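Local coordinates for exopolysaccharide biosynthesis protein (Pantoea stewartii subsp. stewartii DC283, PDB 6TGF) that modifies the glycan of the bacterial biofilm, probably as a hydrolase, and has a trimeric bacteriophage tailspike-like parallel beta-helix fold, at residues B[70-75]-B[131-136]; B[480-485]-B[510-515]; B[568-573]-B[583-588]. All coordinates share one frame; numbering follows the deposited sequence.

Contact 1. Residues B[70-75]-B[131-136]; sequences KLWIGR and ALEDSN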
loop_
_atom_site.group_PDB
_atom_site.type_symbol
_atom_site.label_atom_id
_atom_site.label_comp_id
_atom_site.label_asym_id
_atom_site.label_seq_id
_atom_site.Cartn_x
_atom_site.Cartn_y
_atom_site.Cartn_z
ATOM N N LYS B 70 -16.466 -6.164 -67.934
ATOM C CA LYS B 70 -16.186 -7.546 -68.406
ATOM C C LYS B 70 -15.283 -8.264 -67.398
ATOM O O LYS B 70 -14.251 -7.681 -67.017
ATOM C CB LYS B 70 -15.520 -7.508 -69.785
ATOM C CG LYS B 70 -16.205 -6.626 -70.823
ATOM C CD LYS B 70 -16.359 -7.291 -72.172
ATOM C CE LYS B 70 -16.430 -6.310 -73.323
ATOM N NZ LYS B 70 -16.620 -7.011 -74.614
ATOM N N LEU B 71 -15.659 -9.487 -67.004
ATOM C CA LEU B 71 -14.914 -10.344 -66.041
ATOM C C LEU B 71 -14.261 -11.508 -66.798
ATOM O O LEU B 71 -14.954 -12.154 -67.610
ATOM C CB LEU B 71 -15.888 -10.845 -64.968
ATOM C CG LEU B 71 -15.309 -11.800 -63.923
ATOM C CD1 LEU B 71 -14.232 -11.119 -63.090
ATOM C CD2 LEU B 71 -16.407 -12.346 -63.024
ATOM N N TRP B 72 -12.972 -11.750 -66.535
ATOM C CA TRP B 72 -12.168 -12.874 -67.087
ATOM C C TRP B 72 -11.714 -13.783 -65.940
ATOM O O TRP B 72 -11.231 -13.250 -64.926
ATOM C CB TRP B 72 -10.956 -12.346 -67.866
ATOM C CG TRP B 72 -11.252 -11.802 -69.229
ATOM C CD1 TRP B 72 -11.294 -12.498 -70.402
ATOM C CD2 TRP B 72 -11.501 -10.427 -69.571
ATOM N NE1 TRP B 72 -11.563 -11.655 -71.447
ATOM C CE2 TRP B 72 -11.693 -10.378 -70.969
ATOM C CE3 TRP B 72 -11.586 -9.239 -68.836
ATOM C CZ2 TRP B 72 -11.973 -9.189 -71.640
ATOM C CZ3 TRP B 72 -11.857 -8.063 -69.501
ATOM C CH2 TRP B 72 -12.048 -8.041 -70.884
ATOM N N ILE B 73 -11.866 -15.100 -66.107
ATOM C CA ILE B 73 -11.298 -16.151 -65.210
ATOM C C ILE B 73 -10.313 -16.975 -66.047
ATOM O O ILE B 73 -10.775 -17.732 -66.921
ATOM C CB ILE B 73 -12.405 -17.034 -64.595
ATOM C CG1 ILE B 73 -13.614 -16.219 -64.123
ATOM C CG2 ILE B 73 -11.841 -17.906 -63.483
ATOM C CD1 ILE B 73 -13.321 -15.263 -62.990
ATOM N N GLY B 74 -9.010 -16.813 -65.799
ATOM C CA GLY B 74 -7.932 -17.428 -66.599
ATOM C C GLY B 74 -7.061 -18.359 -65.776
ATOM O O GLY B 74 -7.261 -18.430 -64.547
ATOM N N ARG B 75 -6.123 -19.046 -66.436
ATOM C CA ARG B 75 -5.166 -19.989 -65.801
ATOM C C ARG B 75 -4.279 -19.221 -64.816
ATOM O O ARG B 75 -3.867 -18.093 -65.150
ATOM C CB ARG B 75 -4.289 -20.672 -66.854
ATOM C CG ARG B 75 -3.468 -21.834 -66.311
ATOM C CD ARG B 75 -2.358 -22.287 -67.239
ATOM N NE ARG B 75 -2.521 -21.780 -68.593
ATOM C CZ ARG B 75 -1.793 -20.814 -69.147
ATOM N NH1 ARG B 75 -0.815 -20.228 -68.477
ATOM N NH2 ARG B 75 -2.048 -20.441 -70.388
ATOM N N ALA B 131 -9.278 -11.081 -64.038
ATOM C CA ALA B 131 -9.144 -9.730 -64.627
ATOM C C ALA B 131 -10.532 -9.094 -64.760
ATOM O O ALA B 131 -11.451 -9.774 -65.256
ATOM C CB ALA B 131 -8.447 -9.819 -65.961
ATOM N N LEU B 132 -10.667 -7.841 -64.318
ATOM C CA LEU B 132 -11.905 -7.030 -64.450
ATOM C C LEU B 132 -11.575 -5.734 -65.197
ATOM O O LEU B 132 -10.668 -5.006 -64.745
ATOM C CB LEU B 132 -12.469 -6.738 -63.056
ATOM C CG LEU B 132 -13.780 -5.952 -63.018
ATOM C CD1 LEU B 132 -14.914 -6.736 -63.658
ATOM C CD2 LEU B 132 -14.139 -5.578 -61.590
ATOM N N GLU B 133 -12.275 -5.484 -66.309
ATOM C CA GLU B 133 -12.288 -4.189 -67.039
ATOM C C GLU B 133 -13.677 -3.562 -66.896
ATOM O O GLU B 133 -14.652 -4.326 -66.742
ATOM C CB GLU B 133 -11.976 -4.384 -68.525
ATOM C CG GLU B 133 -10.540 -4.783 -68.807
ATOM C CD GLU B 133 -10.159 -4.774 -70.279
ATOM O OE1 GLU B 133 -11.073 -4.802 -71.128
ATOM O OE2 GLU B 133 -8.947 -4.735 -70.573
ATOM N N ASP B 134 -13.758 -2.230 -66.950
ATOM C CA ASP B 134 -15.037 -1.483 -67.088
ATOM C C ASP B 134 -15.419 -1.490 -68.574
ATOM O O ASP B 134 -14.611 -1.985 -69.386
ATOM C CB ASP B 134 -14.946 -0.076 -66.486
ATOM C CG ASP B 134 -14.018 0.885 -67.214
ATOM O OD1 ASP B 134 -13.372 0.458 -68.191
ATOM O OD2 ASP B 134 -13.951 2.057 -66.793
ATOM N N SER B 135 -16.598 -0.963 -68.914
ATOM C CA SER B 135 -17.149 -0.936 -70.297
ATOM C C SER B 135 -16.251 -0.099 -71.221
ATOM O O SER B 135 -16.363 -0.272 -72.449
ATOM C CB SER B 135 -18.574 -0.437 -70.304
ATOM O OG SER B 135 -18.639 0.932 -69.931
ATOM N N ASN B 136 -15.397 0.764 -70.655
ATOM C CA ASN B 136 -14.437 1.630 -71.395
ATOM C C ASN B 136 -13.194 0.836 -71.823
ATOM O O ASN B 136 -12.572 1.234 -72.826
ATOM C CB ASN B 136 -14.006 2.844 -70.566
ATOM C CG ASN B 136 -15.055 3.933 -70.503
ATOM O OD1 ASN B 136 -15.990 3.953 -71.300
ATOM N ND2 ASN B 136 -14.901 4.849 -69.562
#
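Trp72 and Ala131 face each other in an antiparallel strand pair, with Leu71 opposite Leu132 and Lys70 opposite Glu133. The strand axes run at 165° to each other.

Four backbone hydrogen bonds hold the pair, two at each hydrogen-bonded position. Trp72 N gives to Ala131 O at 2.8 Å, and Ala131 N returns a bond to Trp72 O. Lys70 N gives to Glu133 O at 2.8 Å, and Glu133 N answers to Lys70 O. Between these positions the Leu71 and Leu132 CA atoms make CA-H...O contacts to Ala131 O and Lys70 O.

Apolar contacts lie on both faces. Leu71 and Leu132 share one face, and Leu132 CD1 lies 4.4 Å from Leu71 CB. Strand 105-107 adds Leu107, which touches both leucines. On the other face, Trp72 CB meets Ala131 CB at 4.0 Å.

The indole and the Glu133 side chain pack against each other. Trp72 CG lies anti to its carbonyl carbon (chi1 -76°), and the six-membered ring reaches past Ala131 to Glu133. Ala131 O and Glu133 CB lie at the ring edge, near its plane. Glu133 is extended beyond CG, and CG is 3.6 Å from Trp72 CZ3. Its carboxylate plane stands 83° from the ring, and OE1 comes to 3.4 Å from Trp72 CH2. The other oxygen, OE2, makes a salt bridge to Arg81.

This is a central pair in a four-stranded antiparallel sheet of the head-binding region. The two leucines are buried and apolar. The other face joins aromatic, aliphatic and charged groups, and Arg81 probably favours the ionised form of Glu133 beside the indole.

Contact 2. Residues B[480-485]-B[510-515]; sequences LNTRQT and STRVES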
loop_
_atom_site.group_PDB
_atom_site.type_symbol
_atom_site.label_atom_id
_atom_site.label_comp_id
_atom_site.label_asym_id
_atom_site.label_seq_id
_atom_site.Cartn_x
_atom_site.Cartn_y
_atom_site.Cartn_z
ATOM N N LEU B 480 -1.354 -13.526 15.896
ATOM C CA LEU B 480 -1.822 -12.180 15.467
ATOM C C LEU B 480 -0.797 -11.114 15.871
ATOM O O LEU B 480 -0.171 -11.261 16.937
ATOM C CB LEU B 480 -3.192 -11.894 16.091
ATOM C CG LEU B 480 -4.261 -12.962 15.867
ATOM C CD1 LEU B 480 -5.619 -12.467 16.341
ATOM C CD2 LEU B 480 -4.332 -13.383 14.404
ATOM N N ASN B 481 -0.646 -10.087 15.028
ATOM C CA ASN B 481 0.230 -8.904 15.243
ATOM C C ASN B 481 -0.556 -7.666 14.787
ATOM O O ASN B 481 -0.491 -7.332 13.586
ATOM C CB ASN B 481 1.568 -9.086 14.518
ATOM C CG ASN B 481 2.657 -8.155 15.008
ATOM O OD1 ASN B 481 2.378 -7.107 15.586
ATOM N ND2 ASN B 481 3.905 -8.531 14.777
ATOM N N THR B 482 -1.296 -7.028 15.701
ATOM C CA THR B 482 -2.445 -6.143 15.362
ATOM C C THR B 482 -2.204 -4.705 15.835
ATOM O O THR B 482 -1.497 -4.515 16.844
ATOM C CB THR B 482 -3.754 -6.698 15.942
ATOM O OG1 THR B 482 -3.829 -6.361 17.328
ATOM C CG2 THR B 482 -3.884 -8.197 15.780
ATOM N N ARG B 483 -2.792 -3.740 15.119
ATOM C CA ARG B 483 -2.879 -2.309 15.519
ATOM C C ARG B 483 -4.267 -1.759 15.170
ATOM O O ARG B 483 -4.772 -2.080 14.076
ATOM C CB ARG B 483 -1.811 -1.465 14.817
ATOM C CG ARG B 483 -0.383 -1.787 15.229
ATOM C CD ARG B 483 0.597 -0.779 14.659
ATOM N NE ARG B 483 0.559 -0.754 13.204
ATOM C CZ ARG B 483 1.142 0.164 12.440
ATOM N NH1 ARG B 483 1.822 1.161 12.985
ATOM N NH2 ARG B 483 1.037 0.084 11.125
ATOM N N GLN B 484 -4.844 -0.961 16.074
ATOM C CA GLN B 484 -6.075 -0.156 15.852
ATOM C C GLN B 484 -7.221 -1.067 15.389
ATOM O O GLN B 484 -7.863 -0.746 14.369
ATOM C CB GLN B 484 -5.787 0.967 14.851
ATOM C CG GLN B 484 -6.726 2.158 14.985
ATOM C CD GLN B 484 -6.419 3.250 13.989
ATOM O OE1 GLN B 484 -5.817 4.268 14.322
ATOM N NE2 GLN B 484 -6.824 3.039 12.747
ATOM N N THR B 485 -7.471 -2.158 16.120
ATOM C CA THR B 485 -8.652 -3.042 15.930
ATOM C C THR B 485 -9.874 -2.337 16.528
ATOM O O THR B 485 -9.832 -2.003 17.728
ATOM C CB THR B 485 -8.436 -4.429 16.547
ATOM O OG1 THR B 485 -7.221 -4.967 16.022
ATOM C CG2 THR B 485 -9.578 -5.381 16.264
ATOM N N SER B 510 0.027 -14.071 20.491
ATOM C CA SER B 510 -0.366 -12.856 19.733
ATOM C C SER B 510 0.137 -11.612 20.472
ATOM O O SER B 510 0.249 -11.665 21.712
ATOM C CB SER B 510 -1.860 -12.796 19.533
ATOM O OG SER B 510 -2.295 -13.805 18.635
ATOM N N THR B 511 0.434 -10.543 19.728
ATOM C CA THR B 511 0.762 -9.196 20.265
ATOM C C THR B 511 -0.255 -8.194 19.709
ATOM O O THR B 511 -0.430 -8.144 18.477
ATOM C CB THR B 511 2.213 -8.808 19.953
ATOM O OG1 THR B 511 3.054 -9.714 20.665
ATOM C CG2 THR B 511 2.550 -7.387 20.350
ATOM N N ARG B 512 -0.911 -7.449 20.599
ATOM C CA ARG B 512 -1.905 -6.404 20.251
ATOM C C ARG B 512 -1.348 -5.052 20.706
ATOM O O ARG B 512 -1.265 -4.826 21.929
ATOM C CB ARG B 512 -3.257 -6.722 20.896
ATOM C CG ARG B 512 -3.892 -8.015 20.401
ATOM C CD ARG B 512 -5.220 -8.300 21.078
ATOM N NE ARG B 512 -5.067 -8.597 22.498
ATOM C CZ ARG B 512 -6.061 -8.627 23.387
ATOM N NH1 ARG B 512 -7.308 -8.374 23.016
ATOM N NH2 ARG B 512 -5.801 -8.907 24.654
ATOM N N VAL B 513 -0.946 -4.213 19.748
ATOM C CA VAL B 513 -0.455 -2.826 19.991
ATOM C C VAL B 513 -1.620 -1.870 19.722
ATOM O O VAL B 513 -2.004 -1.729 18.546
ATOM C CB VAL B 513 0.773 -2.499 19.122
ATOM C CG1 VAL B 513 1.258 -1.073 19.336
ATOM C CG2 VAL B 513 1.906 -3.485 19.363
ATOM N N GLU B 514 -2.166 -1.265 20.780
ATOM C CA GLU B 514 -3.263 -0.263 20.707
ATOM C C GLU B 514 -2.758 1.072 21.261
ATOM O O GLU B 514 -1.746 1.075 21.986
ATOM C CB GLU B 514 -4.490 -0.751 21.480
ATOM C CG GLU B 514 -5.177 -1.941 20.834
ATOM C CD GLU B 514 -5.924 -1.634 19.546
ATOM O OE1 GLU B 514 -6.153 -0.438 19.263
ATOM O OE2 GLU B 514 -6.276 -2.592 18.829
ATOM N N SER B 515 -3.450 2.158 20.915
ATOM C CA SER B 515 -3.201 3.538 21.407
ATOM C C SER B 515 -3.306 3.573 22.938
ATOM O O SER B 515 -2.512 4.300 23.568
ATOM C CB SER B 515 -4.164 4.501 20.763
ATOM O OG SER B 515 -5.509 4.101 20.986
HETATM O O HOH W 1 -4.023 -3.920 18.346
#
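Glu514 bends back at chi2 (-71°), bringing its carboxylate to the backbone of Gln484 and Thr485. Ser510 has OG anti to its carbonyl carbon (chi1 -69°), where it meets Leu480 N. These two groups join the segments beyond the regular strand pairing.

Glu514 OE2 accepts from Thr485 N at 3.0 Å through its syn lone pair. The other oxygen, OE1, lies 3.4 Å from Gln484 CA. The Thr485 and Glu514 side chains cross at about a right angle. A water links the same carboxylate to Thr482: it donates to Glu514 OE2 at 2.7 Å and is hydrogen-bonded to Thr482 OG1.

Ser510 OG accepts from Leu480 N at 2.9 Å and also bonds to Asn495. Between these ends the strands run parallel, 5° apart. Thr511 N bonds to Leu480 O, Thr482 N to Thr511 O at 3.1 Å, and Val513 N to Thr482 O. Thr482 and Arg512 lie side by side, with Thr482 OG1 3.5 Å from Arg512 CG. On the other face Arg483 CG runs beside Val513 CB, 4.1 Å away. The Arg483 guanidinium is paired with Asp462 of its own chain and with Asp462 of the second subunit.

Parallel pairing of this kind is how beta-helix coils stack; here it lies at the end of the parallel run, since 511-514 pairs antiparallel with 517-520. Asn481 and Thr511 bond to Val513 and Glu514 of the third subunit. The contact thus combines several buried polar groups, bonded within the chain, to water or across the trimer, with a Glu514 carboxylate held by one amide and one water.

Contact 3. Residues B[568-573]-B[583-588]; sequences QFNNGT and DGRNTG. With EDO (1,2-ethanediol), chain C.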
loop_
_atom_site.group_PDB
_atom_site.type_symbol
_atom_site.label_atom_id
_atom_site.label_comp_id
_atom_site.label_asym_id
_atom_site.label_seq_id
_atom_site.Cartn_x
_atom_site.Cartn_y
_atom_site.Cartn_z
ATOM N N GLN B 568 19.881 13.257 47.562
ATOM C CA GLN B 568 21.339 13.561 47.560
ATOM C C GLN B 568 21.976 13.022 46.272
ATOM O O GLN B 568 21.452 12.041 45.709
ATOM C CB GLN B 568 22.050 12.956 48.776
ATOM C CG GLN B 568 21.377 13.243 50.114
ATOM C CD GLN B 568 21.334 14.713 50.454
ATOM O OE1 GLN B 568 22.137 15.511 49.976
ATOM N NE2 GLN B 568 20.387 15.083 51.300
ATOM N N PHE B 569 23.061 13.658 45.826
ATOM C CA PHE B 569 23.948 13.179 44.732
ATOM C C PHE B 569 25.384 13.665 44.976
ATOM O O PHE B 569 26.143 13.815 44.000
ATOM C CB PHE B 569 23.412 13.644 43.374
ATOM C CG PHE B 569 23.128 15.122 43.291
ATOM C CD1 PHE B 569 21.897 15.627 43.674
ATOM C CD2 PHE B 569 24.091 16.009 42.840
ATOM C CE1 PHE B 569 21.633 16.987 43.601
ATOM C CE2 PHE B 569 23.826 17.369 42.769
ATOM C CZ PHE B 569 22.598 17.855 43.150
ATOM N N ASN B 570 25.745 13.890 46.243
ATOM C CA ASN B 570 27.110 14.308 46.664
ATOM C C ASN B 570 28.011 13.069 46.663
ATOM O O ASN B 570 27.498 11.962 46.927
ATOM C CB ASN B 570 27.101 15.020 48.021
ATOM C CG ASN B 570 26.505 14.184 49.135
ATOM O OD1 ASN B 570 25.345 14.361 49.497
ATOM N ND2 ASN B 570 27.285 13.262 49.677
ATOM N N ASN B 571 29.301 13.257 46.370
ATOM C CA ASN B 571 30.322 12.176 46.314
ATOM C C ASN B 571 30.628 11.686 47.736
ATOM O O ASN B 571 30.112 12.285 48.700
ATOM C CB ASN B 571 31.594 12.639 45.599
ATOM C CG ASN B 571 31.450 12.653 44.093
ATOM O OD1 ASN B 571 31.322 13.713 43.485
ATOM N ND2 ASN B 571 31.461 11.479 43.484
ATOM N N GLY B 572 31.434 10.626 47.847
ATOM C CA GLY B 572 31.920 10.067 49.123
ATOM C C GLY B 572 30.895 9.170 49.797
ATOM O O GLY B 572 30.849 9.174 51.042
ATOM N N THR B 573 30.106 8.424 49.015
ATOM C CA THR B 573 29.191 7.359 49.510
ATOM C C THR B 573 29.983 6.056 49.684
ATOM O O THR B 573 29.453 5.134 50.334
ATOM C CB THR B 573 27.986 7.163 48.580
ATOM O OG1 THR B 573 28.452 6.672 47.323
ATOM C CG2 THR B 573 27.188 8.432 48.372
ATOM N N ASP B 583 19.430 7.557 56.959
ATOM C CA ASP B 583 19.953 8.918 56.644
ATOM C C ASP B 583 21.430 8.869 56.229
ATOM O O ASP B 583 21.977 9.947 55.918
ATOM C CB ASP B 583 19.779 9.860 57.839
ATOM C CG ASP B 583 18.340 10.024 58.296
ATOM O OD1 ASP B 583 17.476 10.271 57.431
ATOM O OD2 ASP B 583 18.094 9.905 59.513
ATOM N N GLY B 584 22.053 7.685 56.214
ATOM C CA GLY B 584 23.487 7.513 55.906
ATOM C C GLY B 584 23.804 7.799 54.447
ATOM O O GLY B 584 22.863 7.819 53.627
ATOM N N ARG B 585 25.087 8.009 54.134
ATOM C CA ARG B 585 25.594 8.220 52.751
ATOM C C ARG B 585 25.464 6.905 51.976
ATOM O O ARG B 585 26.267 5.987 52.234
ATOM C CB ARG B 585 27.053 8.686 52.764
ATOM C CG ARG B 585 27.286 10.019 53.460
ATOM C CD ARG B 585 28.670 10.554 53.150
ATOM N NE ARG B 585 29.100 11.583 54.089
ATOM C CZ ARG B 585 29.125 12.895 53.853
ATOM N NH1 ARG B 585 28.742 13.388 52.687
ATOM N NH2 ARG B 585 29.544 13.717 54.799
ATOM N N ASN B 586 24.486 6.823 51.069
ATOM C CA ASN B 586 24.149 5.588 50.312
ATOM C C ASN B 586 23.963 5.929 48.829
ATOM O O ASN B 586 23.558 7.071 48.529
ATOM C CB ASN B 586 22.896 4.918 50.888
ATOM C CG ASN B 586 22.925 3.406 50.804
ATOM O OD1 ASN B 586 23.627 2.834 49.971
ATOM N ND2 ASN B 586 22.163 2.749 51.664
ATOM N N THR B 587 24.269 4.973 47.947
ATOM C CA THR B 587 23.899 4.991 46.506
ATOM C C THR B 587 22.717 4.037 46.301
ATOM O O THR B 587 22.707 2.962 46.940
ATOM C CB THR B 587 25.089 4.635 45.605
ATOM O OG1 THR B 587 26.163 5.524 45.914
ATOM C CG2 THR B 587 24.758 4.736 44.131
ATOM N N GLY B 588 21.765 4.426 45.447
ATOM C CA GLY B 588 20.497 3.704 45.228
ATOM C C GLY B 588 19.424 4.164 46.197
ATOM O O GLY B 588 19.760 4.898 47.150
HETATM C C1 EDO C . 24.533 19.004 47.140
HETATM O O1 EDO C . 23.628 19.881 46.499
HETATM C C2 EDO C . 23.862 17.982 47.987
HETATM O O2 EDO C . 23.885 16.665 47.459
#
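The backbones come nearest at Thr573 and Arg585, with CA atoms 4.9 Å apart. Neither segment is helix or strand. Gly572 has a positive phi (81°). Its carbonyl oxygen lies 3.3 Å from Arg585 CD. No clear backbone hydrogen bond joins the two segments.

Arg585 carries much of the side-chain contact. Its chain is extended from CG to NE and passes Gly572 to reach Asn570. The amide and guanidinium planes are 89° apart, and Asn570 ND2 lies at the guanidinium edge. The 3.3 Å between Asn570 ND2 and Arg585 NH1 separates two donors, so no hydrogen bond joins them. ND2 instead gives a hydrogen bond to Asn571 O at 3.1 Å, with Asn571 O in the amide plane. Arg585 NE makes a salt bridge to Glu576.

The Thr573 and Thr587 side chains cross at about a right angle, and their OG1 atoms are 2.9 Å apart. Thr573 CG2 lies 3.9 Å from Asn586 O. Thr573 OG1 is hydrogen-bonded to Glu603 of the second subunit, which takes Gly572 N as well.

A 1,2-ethanediol, probably from the crystallisation liquor, sits beside residues 568-573. Its O2 lies over one face of the Phe569 ring, near Gln568 OE1 and Asn570 OD1.

Both segments belong to the stretch linking strands 558-564 and 589-597, neighbours in an antiparallel sheet. This is a long irregular connection between adjacent antiparallel strands, packed against the second subunit in the trimer, in the region after the beta-helix.

The three contacts follow one another along an elongated chain and do not touch. Contacts 1 and 3 lie on opposite sides of the chain's centre, their own centres about 123 Å apart; contact 2 is much nearer the middle. Contact 2 is buried, while contacts 1 and 3 are partly buried. Contacts 1 and 2 both pair strands, antiparallel in the first and parallel in the second; contact 3 joins two parts of one loop without a clear hydrogen bond between its segments. Contact 2 meets two other subunits, contact 3 the second, contact 1 none. Leucines and an indole mark contact 1, backbone bonds and buried polar groups contact 2, an arginine and threonines contact 3.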